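Long-range contacts in N-isopropylammelide isopropylaminohydrolase (Burkholderia multivorans ATCC 17616, PDB 6NBO), which belongs to the amidohydrolase family, metal-dependent enzymes built on a TIM-barrel fold, and holds zinc ions at two sites: residues A[249-257]-A[280-288]; A[184-192]-A[214-225]. All blocks are in the same frame, centred on the assembly; numbering follows the deposited sequence.

In the fold
Reading from the N terminus, contact 2 comes first: the chain leaves strand 184-188, runs through helix 197-211 and returns as strand 215-219, so 184-192 and 214-225 close a beta-alpha-beta unit of the barrel. Helix 223-239 then leads to strand 246-250, where contact 1 opens; its loop, through helix 259-272 and strand 275-278, closes at 280-288. The two contacts follow in series, neither nested nor crossed, with centres about 13 Å apart. They meet because strands 215-219 and 246-250 are neighbours: S249 touches D216 and L217, and H250 lies against H218, which brings residues of both zinc sites together.

Contact 1: A[249-257]-A[280-288]; sequences SHAFCLGDL and APAAVPVPS
The F252 ring lies between V284 and the CB of H250, one on each face. V284 meets it at about a right angle: CG1 stands over the ring centre, 4.1 Å from the centroid and 12° off the normal, a CH-pi contact, while CG2 reaches CG of F252 at 3.9 Å. V284 can offer both methyls because its CG1 sits between the backbone N and the carbonyl carbon (chi1 51°), which turns CG2 anti to the N. P281 comes in obliquely, its CG 3.8 Å from CE1 of F252. Also oblique to the ring is the carbonyl of P285, whose O approaches CD1 to 3.4 Å; this oxygen is buried without a polar partner. These are loops at the C-terminal ends of barrel strands 246-250 and 275-278, the end that carries the metal sites in amidohydrolases, and H250, the last residue of strand 246-250, is a zinc ligand. Further along, P287 lays its CD against the backbone oxygen of H250 at 3.3 Å, and its CB packs on CB of L254. G255 lets the chains close up, its CA 3.4 Å from the O of V286. A water joins L254 O to S288 N beyond this point. At the outer end, OD1 of D256 lies 3.3 Å from CG of P285, while OD2 makes a salt bridge with R222.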
loop_
_atom_site.group_PDB
_atom_site.type_symbol
_atom_site.label_atom_id
_atom_site.label_comp_id
_atom_site.label_asym_id
_atom_site.label_seq_id
_atom_site.Cartn_x
_atom_site.Cartn_y
_atom_site.Cartn_z
ATOM N N SER A 249 -4.576 0.469 -9.814
ATOM C CA SER A 249 -4.796 -0.606 -8.854
ATOM C C SER A 249 -5.587 -1.741 -9.495
ATOM O O SER A 249 -6.545 -1.500 -10.237
ATOM C CB SER A 249 -5.536 -0.091 -7.619
ATOM O OG SER A 249 -4.665 0.668 -6.779
ATOM N N HIS A 250 -5.181 -2.977 -9.172
ATOM C CA HIS A 250 -5.789 -4.243 -9.579
ATOM C C HIS A 250 -5.394 -4.591 -11.013
ATOM O O HIS A 250 -4.591 -5.506 -11.225
ATOM C CB HIS A 250 -7.306 -4.201 -9.380
ATOM C CG HIS A 250 -7.701 -3.875 -7.972
ATOM N ND1 HIS A 250 -7.087 -4.453 -6.879
ATOM C CD2 HIS A 250 -8.609 -3.003 -7.475
ATOM C CE1 HIS A 250 -7.616 -3.966 -5.770
ATOM N NE2 HIS A 250 -8.546 -3.088 -6.102
ATOM N N ALA A 251 -5.923 -3.863 -11.997
ATOM C CA ALA A 251 -5.480 -3.999 -13.384
ATOM C C ALA A 251 -5.631 -5.432 -13.888
ATOM O O ALA A 251 -4.769 -5.943 -14.608
ATOM C CB ALA A 251 -4.037 -3.520 -13.548
ATOM N N PHE A 252 -6.745 -6.078 -13.510
ATOM C CA PHE A 252 -6.998 -7.464 -13.894
ATOM C C PHE A 252 -6.900 -7.679 -15.401
ATOM O O PHE A 252 -6.528 -8.773 -15.844
ATOM C CB PHE A 252 -8.387 -7.907 -13.421
ATOM C CG PHE A 252 -8.622 -7.729 -11.952
ATOM C CD1 PHE A 252 -7.611 -7.959 -11.034
ATOM C CD2 PHE A 252 -9.865 -7.337 -11.489
ATOM C CE1 PHE A 252 -7.838 -7.795 -9.674
ATOM C CE2 PHE A 252 -10.101 -7.172 -10.138
ATOM C CZ PHE A 252 -9.088 -7.404 -9.227
ATOM N N CYS A 253 -7.244 -6.671 -16.207
ATOM C CA CYS A 253 -7.245 -6.888 -17.653
ATOM C C CYS A 253 -5.863 -7.246 -18.181
ATOM O O CYS A 253 -5.763 -7.875 -19.241
ATOM C CB CYS A 253 -7.777 -5.652 -18.386
ATOM S SG CYS A 253 -6.749 -4.162 -18.240
ATOM N N LEU A 254 -4.801 -6.879 -17.459
ATOM C CA LEU A 254 -3.451 -7.238 -17.873
ATOM C C LEU A 254 -3.213 -8.739 -17.798
ATOM O O LEU A 254 -2.264 -9.235 -18.412
ATOM C CB LEU A 254 -2.423 -6.485 -17.015
ATOM C CG LEU A 254 -2.373 -4.954 -17.164
ATOM C CD1 LEU A 254 -1.431 -4.304 -16.133
ATOM C CD2 LEU A 254 -1.953 -4.564 -18.576
ATOM N N GLY A 255 -4.046 -9.475 -17.065
ATOM C CA GLY A 255 -4.026 -10.923 -17.130
ATOM C C GLY A 255 -4.924 -11.526 -18.186
ATOM O O GLY A 255 -4.794 -12.716 -18.484
ATOM N N ASP A 256 -5.827 -10.731 -18.775
ATOM C CA ASP A 256 -6.710 -11.210 -19.841
ATOM C C ASP A 256 -6.108 -11.068 -21.233
ATOM O O ASP A 256 -6.425 -11.867 -22.127
ATOM C CB ASP A 256 -8.035 -10.437 -19.836
ATOM C CG ASP A 256 -8.842 -10.654 -18.579
ATOM O OD1 ASP A 256 -8.945 -11.803 -18.113
ATOM O OD2 ASP A 256 -9.392 -9.667 -18.062
ATOM N N LEU A 257 -5.266 -10.066 -21.444
ATOM C CA LEU A 257 -4.838 -9.704 -22.787
ATOM C C LEU A 257 -3.814 -10.684 -23.343
ATOM O O LEU A 257 -3.046 -11.303 -22.603
ATOM C CB LEU A 257 -4.243 -8.298 -22.782
ATOM C CG LEU A 257 -5.212 -7.175 -22.425
ATOM C CD1 LEU A 257 -4.464 -5.860 -22.358
ATOM C CD2 LEU A 257 -6.330 -7.107 -23.441
ATOM N N ALA A 280 -3.151 -9.811 -5.364
ATOM C CA ALA A 280 -3.117 -11.245 -5.620
ATOM C C ALA A 280 -4.415 -11.978 -5.269
ATOM O O ALA A 280 -4.383 -13.010 -4.596
ATOM C CB ALA A 280 -1.943 -11.881 -4.890
ATOM N N PRO A 281 -5.568 -11.492 -5.737
ATOM C CA PRO A 281 -6.802 -12.270 -5.555
ATOM C C PRO A 281 -6.680 -13.626 -6.236
ATOM O O PRO A 281 -6.146 -13.741 -7.340
ATOM C CB PRO A 281 -7.874 -11.399 -6.216
ATOM C CG PRO A 281 -7.103 -10.598 -7.242
ATOM C CD PRO A 281 -5.794 -10.304 -6.575
ATOM N N ALA A 282 -7.158 -14.665 -5.556
ATOM C CA ALA A 282 -6.929 -16.028 -6.020
ATOM C C ALA A 282 -7.934 -16.492 -7.067
ATOM O O ALA A 282 -7.747 -17.581 -7.621
ATOM C CB ALA A 282 -6.939 -17.000 -4.832
ATOM N N ALA A 283 -8.971 -15.700 -7.376
ATOM C CA ALA A 283 -10.065 -16.167 -8.223
ATOM C C ALA A 283 -10.324 -15.282 -9.438
ATOM O O ALA A 283 -11.384 -15.399 -10.064
ATOM C CB ALA A 283 -11.354 -16.295 -7.401
ATOM N N VAL A 284 -9.397 -14.396 -9.788
ATOM C CA VAL A 284 -9.496 -13.610 -11.019
ATOM C C VAL A 284 -8.104 -13.448 -11.597
ATOM O O VAL A 284 -7.103 -13.530 -10.871
ATOM C CB VAL A 284 -10.135 -12.219 -10.753
ATOM C CG1 VAL A 284 -9.445 -11.529 -9.606
ATOM C CG2 VAL A 284 -10.139 -11.315 -11.990
ATOM N N PRO A 285 -8.000 -13.331 -12.924
ATOM C CA PRO A 285 -6.687 -13.071 -13.526
ATOM C C PRO A 285 -6.031 -11.824 -12.950
ATOM O O PRO A 285 -6.695 -10.858 -12.560
ATOM C CB PRO A 285 -7.001 -12.907 -15.024
ATOM C CG PRO A 285 -8.448 -13.297 -15.198
ATOM C CD PRO A 285 -8.936 -13.887 -13.914
ATOM N N VAL A 286 -4.705 -11.861 -12.877
ATOM C CA VAL A 286 -3.941 -10.760 -12.296
ATOM C C VAL A 286 -2.814 -10.401 -13.255
ATOM O O VAL A 286 -2.409 -11.214 -14.098
ATOM C CB VAL A 286 -3.378 -11.131 -10.904
ATOM C CG1 VAL A 286 -4.514 -11.354 -9.914
ATOM C CG2 VAL A 286 -2.507 -12.369 -11.009
ATOM N N PRO A 287 -2.279 -9.188 -13.151
ATOM C CA PRO A 287 -1.024 -8.902 -13.855
ATOM C C PRO A 287 0.081 -9.818 -13.345
ATOM O O PRO A 287 0.230 -10.036 -12.137
ATOM C CB PRO A 287 -0.751 -7.427 -13.530
ATOM C CG PRO A 287 -1.607 -7.115 -12.348
ATOM C CD PRO A 287 -2.798 -8.016 -12.431
ATOM N N SER A 288 0.824 -10.397 -14.277
ATOM C CA SER A 288 1.998 -11.178 -13.918
ATOM C C SER A 288 3.049 -10.253 -13.318
ATOM O O SER A 288 3.464 -9.276 -13.953
ATOM C CB SER A 288 2.540 -11.897 -15.149
ATOM O OG SER A 288 3.860 -12.361 -14.929
HETATM O O HOH W 1 -0.076 -10.694 -17.195
#

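Contact 2: A[184-192]-A[214-225]; sequences LLGGLDPCA and GLDLHLHERGSM. With ZN (zinc ion), chain B; EDO (1,2-ethanediol), chain K.
The imidazole of H220 presents its edge to the carboxylate of D189, with the two planes 77° apart. ND1 of H220 donates to OD2 of D189 at 2.9 Å, the acceptor close to the ring plane, and the backbone N of H220 takes the syn lone pair of OD1 at 2.8 Å. Two bonds from one residue thus fix the carboxylate and hold the histidine ring in its rotation. H218 has water 2 and NE2 of H220 at its edge, in plane, and F159 stacked on the ring. The water accepts from ND1 of H218 at 2.7 Å and donates to O of D216; NE2 of H218 binds zinc at 2.3 Å, in a site completed by H65, H67 and D304. The E221 carboxylate reaches across to the turn after strand 184-188, where OE2 accepts from C191 N on its syn lone pair at 2.7 Å and from A192 N above the carboxylate plane. Its extended chain, with chi2 at 175°, carries it there, and OE1 bonds S229. Outside this grip, CG of M225 packs on CB of C191 at 3.6 Å. Strands 184-188 and 215-219 run parallel, 16° apart, laddered by L185 N to G214 O, D216 N to L185 O, H218 N to G187 O and D189 N to H218 O. L185 and L215 point side by side toward helix 197-211, which covers that face; L217 on the same side meets helix 223-239, and the two strands lie between strands 153-159 and 246-250 in the barrel.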
loop_
_atom_site.group_PDB
_atom_site.type_symbol
_atom_site.label_atom_id
_atom_site.label_comp_id
_atom_site.label_asym_id
_atom_site.label_seq_id
_atom_site.Cartn_x
_atom_site.Cartn_y
_atom_site.Cartn_z
ATOM N N LEU A 184 -4.088 11.978 -2.641
ATOM C CA LEU A 184 -4.216 11.495 -4.008
ATOM C C LEU A 184 -5.687 11.401 -4.363
ATOM O O LEU A 184 -6.539 11.222 -3.488
ATOM C CB LEU A 184 -3.569 10.105 -4.177
ATOM C CG LEU A 184 -2.058 10.059 -3.948
ATOM C CD1 LEU A 184 -1.606 8.634 -3.723
ATOM C CD2 LEU A 184 -1.341 10.654 -5.142
ATOM N N LEU A 185 -5.983 11.510 -5.654
ATOM C CA LEU A 185 -7.348 11.334 -6.122
ATOM C C LEU A 185 -7.545 9.893 -6.568
ATOM O O LEU A 185 -6.709 9.341 -7.287
ATOM C CB LEU A 185 -7.652 12.299 -7.271
ATOM C CG LEU A 185 -9.118 12.340 -7.703
ATOM C CD1 LEU A 185 -10.005 12.706 -6.509
ATOM C CD2 LEU A 185 -9.301 13.338 -8.848
ATOM N N GLY A 186 -8.653 9.286 -6.148
ATOM C CA GLY A 186 -9.021 7.964 -6.597
ATOM C C GLY A 186 -10.162 7.992 -7.606
ATOM O O GLY A 186 -10.659 9.037 -8.010
ATOM N N GLY A 187 -10.575 6.793 -7.999
ATOM C CA GLY A 187 -11.603 6.636 -9.013
ATOM C C GLY A 187 -11.635 5.196 -9.461
ATOM O O GLY A 187 -10.826 4.372 -9.027
ATOM N N LEU A 188 -12.592 4.888 -10.341
ATOM C CA LEU A 188 -12.706 3.498 -10.760
ATOM C C LEU A 188 -13.389 3.401 -12.116
ATOM O O LEU A 188 -14.131 4.294 -12.529
ATOM C CB LEU A 188 -13.459 2.649 -9.732
ATOM C CG LEU A 188 -14.979 2.740 -9.565
ATOM C CD1 LEU A 188 -15.451 1.678 -8.567
ATOM C CD2 LEU A 188 -15.409 4.133 -9.105
ATOM N N ASP A 189 -13.091 2.292 -12.808
ATOM C CA ASP A 189 -13.814 1.737 -13.952
ATOM C C ASP A 189 -14.540 2.782 -14.793
ATOM O O ASP A 189 -15.776 2.910 -14.728
ATOM C CB ASP A 189 -14.772 0.671 -13.445
ATOM C CG ASP A 189 -14.049 -0.398 -12.634
ATOM O OD1 ASP A 189 -12.813 -0.530 -12.792
ATOM O OD2 ASP A 189 -14.704 -1.104 -11.844
ATOM N N PRO A 190 -13.798 3.510 -15.629
ATOM C CA PRO A 190 -14.409 4.594 -16.413
ATOM C C PRO A 190 -15.511 4.112 -17.341
ATOM O O PRO A 190 -16.428 4.883 -17.649
ATOM C CB PRO A 190 -13.217 5.165 -17.200
ATOM C CG PRO A 190 -12.006 4.781 -16.378
ATOM C CD PRO A 190 -12.341 3.425 -15.827
ATOM N N CYS A 191 -15.460 2.859 -17.792
ATOM C CA CYS A 191 -16.547 2.304 -18.593
ATOM C C CYS A 191 -17.622 1.655 -17.723
ATOM O O CYS A 191 -18.795 2.029 -17.793
ATOM C CB CYS A 191 -16.012 1.271 -19.596
ATOM S SG CYS A 191 -15.101 1.957 -20.990
ATOM N N ALA A 192 -17.235 0.667 -16.917
ATOM C CA ALA A 192 -18.224 -0.194 -16.268
ATOM C C ALA A 192 -19.005 0.548 -15.191
ATOM O O ALA A 192 -20.199 0.289 -14.990
ATOM C CB ALA A 192 -17.539 -1.422 -15.667
ATOM N N GLY A 214 -1.431 13.527 -7.631
ATOM C CA GLY A 214 -1.475 12.310 -8.402
ATOM C C GLY A 214 -2.796 11.585 -8.236
ATOM O O GLY A 214 -3.690 12.005 -7.497
ATOM N N LEU A 215 -2.909 10.459 -8.945
ATOM C CA LEU A 215 -4.111 9.636 -8.926
ATOM C C LEU A 215 -3.738 8.177 -8.723
ATOM O O LEU A 215 -2.669 7.723 -9.144
ATOM C CB LEU A 215 -4.920 9.754 -10.228
ATOM C CG LEU A 215 -5.355 11.165 -10.616
ATOM C CD1 LEU A 215 -4.346 11.784 -11.580
ATOM C CD2 LEU A 215 -6.727 11.103 -11.221
ATOM N N ASP A 216 -4.636 7.448 -8.065
ATOM C CA ASP A 216 -4.518 6.000 -7.914
ATOM C C ASP A 216 -5.901 5.448 -8.223
ATOM O O ASP A 216 -6.828 5.618 -7.424
ATOM C CB ASP A 216 -4.050 5.614 -6.502
ATOM C CG ASP A 216 -3.833 4.116 -6.326
ATOM O OD1 ASP A 216 -4.559 3.314 -6.945
ATOM O OD2 ASP A 216 -2.927 3.734 -5.550
ATOM N N LEU A 217 -6.034 4.780 -9.366
ATOM C CA LEU A 217 -7.331 4.433 -9.934
ATOM C C LEU A 217 -7.556 2.929 -9.839
ATOM O O LEU A 217 -6.703 2.151 -10.264
ATOM C CB LEU A 217 -7.410 4.900 -11.395
ATOM C CG LEU A 217 -7.176 6.400 -11.582
ATOM C CD1 LEU A 217 -7.089 6.751 -13.054
ATOM C CD2 LEU A 217 -8.280 7.211 -10.893
ATOM N N HIS A 218 -8.699 2.527 -9.264
ATOM C CA HIS A 218 -9.128 1.132 -9.291
ATOM C C HIS A 218 -9.569 0.768 -10.705
ATOM O O HIS A 218 -10.497 1.378 -11.241
ATOM C CB HIS A 218 -10.306 0.903 -8.332
ATOM C CG HIS A 218 -9.939 0.821 -6.882
ATOM N ND1 HIS A 218 -9.437 1.895 -6.178
ATOM C CD2 HIS A 218 -10.054 -0.194 -5.987
ATOM C CE1 HIS A 218 -9.238 1.540 -4.918
ATOM N NE2 HIS A 218 -9.606 0.277 -4.776
ATOM N N LEU A 219 -8.954 -0.248 -11.305
ATOM C CA LEU A 219 -9.364 -0.693 -12.634
ATOM C C LEU A 219 -9.672 -2.181 -12.543
ATOM O O LEU A 219 -8.764 -3.012 -12.655
ATOM C CB LEU A 219 -8.292 -0.395 -13.691
ATOM C CG LEU A 219 -8.807 -0.634 -15.117
ATOM C CD1 LEU A 219 -10.016 0.265 -15.419
ATOM C CD2 LEU A 219 -7.721 -0.431 -16.160
ATOM N N HIS A 220 -10.949 -2.508 -12.328
ATOM C CA HIS A 220 -11.398 -3.896 -12.309
ATOM C C HIS A 220 -11.824 -4.397 -13.676
ATOM O O HIS A 220 -12.068 -5.600 -13.822
ATOM C CB HIS A 220 -12.606 -4.092 -11.388
ATOM C CG HIS A 220 -12.474 -3.461 -10.044
ATOM N ND1 HIS A 220 -12.985 -2.213 -9.758
ATOM C CD2 HIS A 220 -11.913 -3.914 -8.899
ATOM C CE1 HIS A 220 -12.737 -1.921 -8.493
ATOM N NE2 HIS A 220 -12.085 -2.935 -7.953
ATOM N N GLU A 221 -11.966 -3.506 -14.653
ATOM C CA GLU A 221 -12.585 -3.879 -15.916
ATOM C C GLU A 221 -11.777 -4.971 -16.597
ATOM O O GLU A 221 -10.545 -4.928 -16.639
ATOM C CB GLU A 221 -12.713 -2.659 -16.820
ATOM C CG GLU A 221 -13.619 -1.580 -16.237
ATOM C CD GLU A 221 -13.631 -0.325 -17.081
ATOM O OE1 GLU A 221 -12.817 -0.229 -18.027
ATOM O OE2 GLU A 221 -14.471 0.551 -16.821
ATOM N N ARG A 222 -12.482 -5.962 -17.120
ATOM C CA ARG A 222 -11.846 -7.130 -17.694
ATOM C C ARG A 222 -11.638 -6.953 -19.189
ATOM O O ARG A 222 -12.372 -6.212 -19.853
ATOM C CB ARG A 222 -12.703 -8.361 -17.418
ATOM C CG ARG A 222 -12.940 -8.589 -15.935
ATOM C CD ARG A 222 -11.679 -9.143 -15.283
ATOM N NE ARG A 222 -11.206 -10.300 -16.035
ATOM C CZ ARG A 222 -11.685 -11.528 -15.880
ATOM N NH1 ARG A 222 -12.634 -11.761 -14.980
ATOM N NH2 ARG A 222 -11.215 -12.523 -16.618
ATOM N N GLY A 223 -10.612 -7.629 -19.711
ATOM C CA GLY A 223 -10.487 -7.823 -21.154
ATOM C C GLY A 223 -10.326 -6.529 -21.928
ATOM O O GLY A 223 -9.626 -5.605 -21.508
ATOM N N SER A 224 -10.994 -6.463 -23.088
ATOM C CA SER A 224 -10.810 -5.344 -24.013
ATOM C C SER A 224 -11.344 -4.031 -23.447
ATOM O O SER A 224 -10.783 -2.963 -23.725
ATOM C CB SER A 224 -11.497 -5.660 -25.343
ATOM O OG SER A 224 -12.806 -6.147 -25.113
ATOM N N MET A 225 -12.412 -4.082 -22.654
ATOM C CA MET A 225 -12.901 -2.862 -22.017
ATOM C C MET A 225 -11.855 -2.273 -21.078
ATOM O O MET A 225 -11.578 -1.070 -21.116
ATOM C CB MET A 225 -14.192 -3.143 -21.259
ATOM C CG MET A 225 -14.614 -1.964 -20.404
ATOM S SD MET A 225 -15.939 -2.390 -19.283
ATOM C CE MET A 225 -17.315 -2.545 -20.348
HETATM ZN ZN ZN B . -9.180 -1.429 -3.339
HETATM C C1 EDO K . 1.502 13.007 -5.490
HETATM O O1 EDO K . 0.614 14.090 -5.740
HETATM C C2 EDO K . 1.816 12.241 -6.760
HETATM O O2 EDO K . 2.512 11.067 -6.347
HETATM O O HOH W 2 -8.968 4.588 -6.130
#